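Local coordinates for protein piwi (Drosophila melanogaster, PDB 6KR6) that binds piRNAs directly and, in complexes with them, represses transposable elements, as a member of the Piwi branch of the argonaute family, at residues L570-I582 / K642-V654. Residues are numbered along the deposited sequence; the frame is centred on the assembly and turned at random.
With ZN (zinc ion), chain N; HG (mercury (II) ion), chain G.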
# COMPACT_ATOMS: atom_id res chain seq x y z
N LEU A 570 -18.34 -19.85 10.85
CA LEU A 570 -18.91 -18.96 9.84
C LEU A 570 -20.43 -19.05 9.85
O LEU A 570 -21.00 -20.01 9.31
CB LEU A 570 -18.36 -19.29 8.46
CG LEU A 570 -18.88 -18.48 7.27
CD1 LEU A 570 -18.53 -17.01 7.43
CD2 LEU A 570 -18.33 -19.03 5.97
N PRO A 571 -21.13 -18.08 10.44
CA PRO A 571 -22.61 -18.12 10.49
C PRO A 571 -23.26 -17.44 9.29
O PRO A 571 -24.04 -16.50 9.42
CB PRO A 571 -22.91 -17.39 11.80
CG PRO A 571 -21.82 -16.36 11.89
CD PRO A 571 -20.59 -16.98 11.26
N LEU A 572 -22.94 -17.94 8.09
CA LEU A 572 -23.53 -17.42 6.86
C LEU A 572 -23.64 -18.54 5.85
O LEU A 572 -22.75 -19.40 5.75
CB LEU A 572 -22.71 -16.26 6.29
CG LEU A 572 -23.08 -14.86 6.79
CD1 LEU A 572 -22.22 -13.80 6.10
CD2 LEU A 572 -24.55 -14.58 6.56
N SER A 573 -24.73 -18.53 5.08
CA SER A 573 -25.04 -19.58 4.12
C SER A 573 -24.89 -19.04 2.70
O SER A 573 -25.34 -17.93 2.41
CB SER A 573 -26.46 -20.12 4.33
OG SER A 573 -26.64 -20.59 5.65
N GLY A 574 -24.26 -19.83 1.84
CA GLY A 574 -24.09 -19.44 0.45
C GLY A 574 -23.25 -18.20 0.23
O GLY A 574 -23.58 -17.38 -0.63
N LEU A 575 -22.16 -18.05 0.99
CA LEU A 575 -21.29 -16.89 0.88
C LEU A 575 -20.03 -17.27 0.11
O LEU A 575 -19.38 -18.28 0.44
CB LEU A 575 -20.92 -16.35 2.26
CG LEU A 575 -19.67 -15.48 2.36
CD1 LEU A 575 -19.78 -14.22 1.52
CD2 LEU A 575 -19.38 -15.12 3.81
N MET A 576 -19.69 -16.47 -0.89
CA MET A 576 -18.44 -16.60 -1.63
C MET A 576 -17.60 -15.36 -1.37
O MET A 576 -18.03 -14.25 -1.67
CB MET A 576 -18.71 -16.78 -3.12
CG MET A 576 -17.54 -16.44 -4.03
SD MET A 576 -17.77 -17.21 -5.65
CE MET A 576 -16.70 -16.21 -6.67
N THR A 577 -16.42 -15.56 -0.80
CA THR A 577 -15.49 -14.48 -0.52
C THR A 577 -14.45 -14.42 -1.62
O THR A 577 -13.80 -15.43 -1.92
CB THR A 577 -14.81 -14.66 0.84
OG1 THR A 577 -15.79 -15.04 1.81
CG2 THR A 577 -14.15 -13.37 1.28
N ILE A 578 -14.29 -13.25 -2.24
CA ILE A 578 -13.35 -13.06 -3.33
C ILE A 578 -12.25 -12.11 -2.88
O ILE A 578 -12.52 -11.08 -2.26
CB ILE A 578 -14.03 -12.53 -4.60
CG1 ILE A 578 -15.27 -13.35 -4.95
CG2 ILE A 578 -13.06 -12.56 -5.77
CD1 ILE A 578 -16.01 -12.81 -6.16
N GLY A 579 -11.01 -12.47 -3.20
CA GLY A 579 -9.89 -11.57 -3.07
C GLY A 579 -9.23 -11.39 -4.43
O GLY A 579 -9.29 -12.27 -5.29
N PHE A 580 -8.59 -10.23 -4.61
CA PHE A 580 -8.00 -9.90 -5.90
C PHE A 580 -6.83 -8.96 -5.67
O PHE A 580 -6.95 -8.00 -4.90
CB PHE A 580 -9.04 -9.25 -6.83
CG PHE A 580 -8.47 -8.75 -8.13
CD1 PHE A 580 -8.16 -9.63 -9.15
CD2 PHE A 580 -8.28 -7.40 -8.34
CE1 PHE A 580 -7.64 -9.18 -10.34
CE2 PHE A 580 -7.77 -6.93 -9.54
CZ PHE A 580 -7.45 -7.83 -10.54
N ASP A 581 -5.70 -9.23 -6.32
CA ASP A 581 -4.59 -8.29 -6.28
C ASP A 581 -3.81 -8.35 -7.58
O ASP A 581 -4.06 -9.19 -8.45
CB ASP A 581 -3.67 -8.52 -5.07
CG ASP A 581 -2.82 -7.29 -4.73
OD1 ASP A 581 -2.87 -6.30 -5.50
OD2 ASP A 581 -2.11 -7.29 -3.71
N ILE A 582 -2.85 -7.44 -7.71
CA ILE A 582 -2.09 -7.24 -8.94
C ILE A 582 -0.61 -7.17 -8.60
O ILE A 582 -0.21 -6.85 -7.48
CB ILE A 582 -2.55 -5.98 -9.70
CG1 ILE A 582 -3.06 -4.92 -8.73
CG2 ILE A 582 -3.63 -6.34 -10.71
CD1 ILE A 582 -1.98 -4.19 -7.95
N LYS A 642 -25.61 -24.62 -7.71
CA LYS A 642 -26.29 -23.35 -7.46
C LYS A 642 -25.24 -22.26 -7.35
O LYS A 642 -24.08 -22.52 -7.01
CB LYS A 642 -27.15 -23.41 -6.19
CG LYS A 642 -26.38 -23.73 -4.91
CD LYS A 642 -27.34 -23.94 -3.74
CE LYS A 642 -26.63 -24.51 -2.52
NZ LYS A 642 -25.98 -23.46 -1.69
N LEU A 643 -25.66 -21.03 -7.65
CA LEU A 643 -24.80 -19.87 -7.52
C LEU A 643 -24.81 -19.37 -6.07
O LEU A 643 -25.71 -19.70 -5.30
CB LEU A 643 -25.27 -18.76 -8.46
CG LEU A 643 -25.09 -19.02 -9.96
CD1 LEU A 643 -25.53 -17.82 -10.77
CD2 LEU A 643 -23.65 -19.38 -10.27
N PRO A 644 -23.81 -18.58 -5.68
CA PRO A 644 -23.77 -18.10 -4.29
C PRO A 644 -24.81 -17.02 -4.04
O PRO A 644 -25.15 -16.22 -4.93
CB PRO A 644 -22.35 -17.54 -4.14
CG PRO A 644 -21.95 -17.17 -5.52
CD PRO A 644 -22.62 -18.15 -6.44
N SER A 645 -25.33 -17.00 -2.81
CA SER A 645 -26.36 -16.03 -2.44
C SER A 645 -25.75 -14.69 -2.05
O SER A 645 -26.32 -13.63 -2.34
CB SER A 645 -27.22 -16.58 -1.31
OG SER A 645 -27.81 -17.82 -1.66
N ARG A 646 -24.60 -14.71 -1.37
CA ARG A 646 -23.90 -13.50 -0.95
C ARG A 646 -22.47 -13.55 -1.46
O ARG A 646 -21.87 -14.63 -1.58
CB ARG A 646 -23.91 -13.35 0.58
CG ARG A 646 -25.17 -13.86 1.26
CD ARG A 646 -24.99 -13.92 2.77
NE ARG A 646 -25.96 -14.81 3.41
CZ ARG A 646 -27.10 -14.40 3.96
NH1 ARG A 646 -27.41 -13.11 3.96
NH2 ARG A 646 -27.92 -15.28 4.51
N ILE A 647 -21.91 -12.38 -1.76
CA ILE A 647 -20.54 -12.25 -2.24
C ILE A 647 -19.88 -11.09 -1.52
O ILE A 647 -20.41 -9.98 -1.51
CB ILE A 647 -20.49 -12.04 -3.77
CG1 ILE A 647 -21.08 -13.24 -4.51
CG2 ILE A 647 -19.05 -11.80 -4.22
CD1 ILE A 647 -20.87 -13.18 -6.01
N VAL A 648 -18.71 -11.35 -0.93
CA VAL A 648 -17.89 -10.33 -0.29
C VAL A 648 -16.60 -10.23 -1.08
O VAL A 648 -15.78 -11.16 -1.08
CB VAL A 648 -17.62 -10.64 1.19
CG1 VAL A 648 -16.70 -9.59 1.79
CG2 VAL A 648 -18.93 -10.72 1.96
N PHE A 649 -16.41 -9.10 -1.77
CA PHE A 649 -15.28 -8.87 -2.65
C PHE A 649 -14.28 -7.97 -1.93
O PHE A 649 -14.62 -6.84 -1.57
CB PHE A 649 -15.75 -8.23 -3.96
CG PHE A 649 -14.72 -8.21 -5.05
CD1 PHE A 649 -13.68 -7.30 -5.03
CD2 PHE A 649 -14.80 -9.09 -6.12
CE1 PHE A 649 -12.74 -7.27 -6.04
CE2 PHE A 649 -13.87 -9.06 -7.13
CZ PHE A 649 -12.83 -8.16 -7.09
N TYR A 650 -13.06 -8.47 -1.74
CA TYR A 650 -11.98 -7.70 -1.12
C TYR A 650 -11.00 -7.27 -2.20
O TYR A 650 -10.45 -8.11 -2.92
CB TYR A 650 -11.28 -8.52 -0.04
CG TYR A 650 -12.10 -8.70 1.21
CD1 TYR A 650 -12.48 -7.62 1.99
CD2 TYR A 650 -12.50 -9.97 1.62
CE1 TYR A 650 -13.24 -7.78 3.13
CE2 TYR A 650 -13.26 -10.15 2.77
CZ TYR A 650 -13.62 -9.05 3.52
OH TYR A 650 -14.38 -9.23 4.66
N ARG A 651 -10.78 -5.96 -2.30
CA ARG A 651 -9.99 -5.36 -3.37
C ARG A 651 -8.74 -4.72 -2.79
O ARG A 651 -8.82 -3.94 -1.83
CB ARG A 651 -10.82 -4.32 -4.13
CG ARG A 651 -10.16 -3.73 -5.36
CD ARG A 651 -9.77 -4.81 -6.35
NE ARG A 651 -9.62 -4.28 -7.70
CZ ARG A 651 -8.55 -3.61 -8.13
NH1 ARG A 651 -8.51 -3.16 -9.38
NH2 ARG A 651 -7.53 -3.39 -7.32
N ASP A 652 -7.59 -5.04 -3.38
CA ASP A 652 -6.30 -4.52 -2.94
C ASP A 652 -5.91 -3.37 -3.86
O ASP A 652 -5.64 -3.59 -5.05
CB ASP A 652 -5.24 -5.62 -2.93
CG ASP A 652 -3.90 -5.17 -2.36
OD1 ASP A 652 -3.23 -4.32 -2.98
OD2 ASP A 652 -3.52 -5.68 -1.28
N GLY A 653 -5.88 -2.15 -3.32
CA GLY A 653 -5.54 -0.99 -4.12
C GLY A 653 -5.49 0.30 -3.32
O GLY A 653 -5.27 0.28 -2.11
N VAL A 654 -5.69 1.43 -4.01
CA VAL A 654 -5.66 2.76 -3.41
C VAL A 654 -4.34 2.99 -2.67
O VAL A 654 -3.67 4.00 -2.89
CB VAL A 654 -6.85 2.98 -2.46
CG1 VAL A 654 -6.74 4.33 -1.77
CG2 VAL A 654 -8.16 2.88 -3.23
ZN ZN N . -1.87 -5.29 -4.08
HG HG G . -4.15 -8.18 -0.31
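Asp581 and Asp652 bring two carboxylates together over one zinc ion, Asp581 through both OD1 and OD2 and Asp652 through OD1, all at 2.0 Å. The carboxylates stack with planes 27° apart, bridged by the shared zinc ion, and OD2 of Asp652 reaches a mercury ion completed by Cys781. Both are probably active-site residues, on adjacent parallel strands as in the RNase H fold of Piwi domains, Asp652 at the end of its own. Main-chain bonds are straight in mid-strand, such as Tyr650 N to Ile578 O (2.7 Å), but weak beside the metal, where Asp652 N is 3.4 Å from Phe580 O. Arg651, bent at chi2 (57°), turns one guanidinium face to the ring edge of Phe580, CE2 over its centre and the planes 70° apart, while NH1 forms a salt bridge with Glu666. At the far end, extended Arg646 gives a weak NE bond to Ser573 O (3.3 Å) at its guanidinium edge, and Leu572 CD2 rests over one face, toward the rim. Cut back to an alanine, this position would probably leave Ser573 O without the NE donor and Leu572 CD2 without its flat support. Strands 592-599 and 687-695 flank the pair; helix 625-640 packs on Met576 and Phe580, helices 754-764 and 779-795 on Thr577.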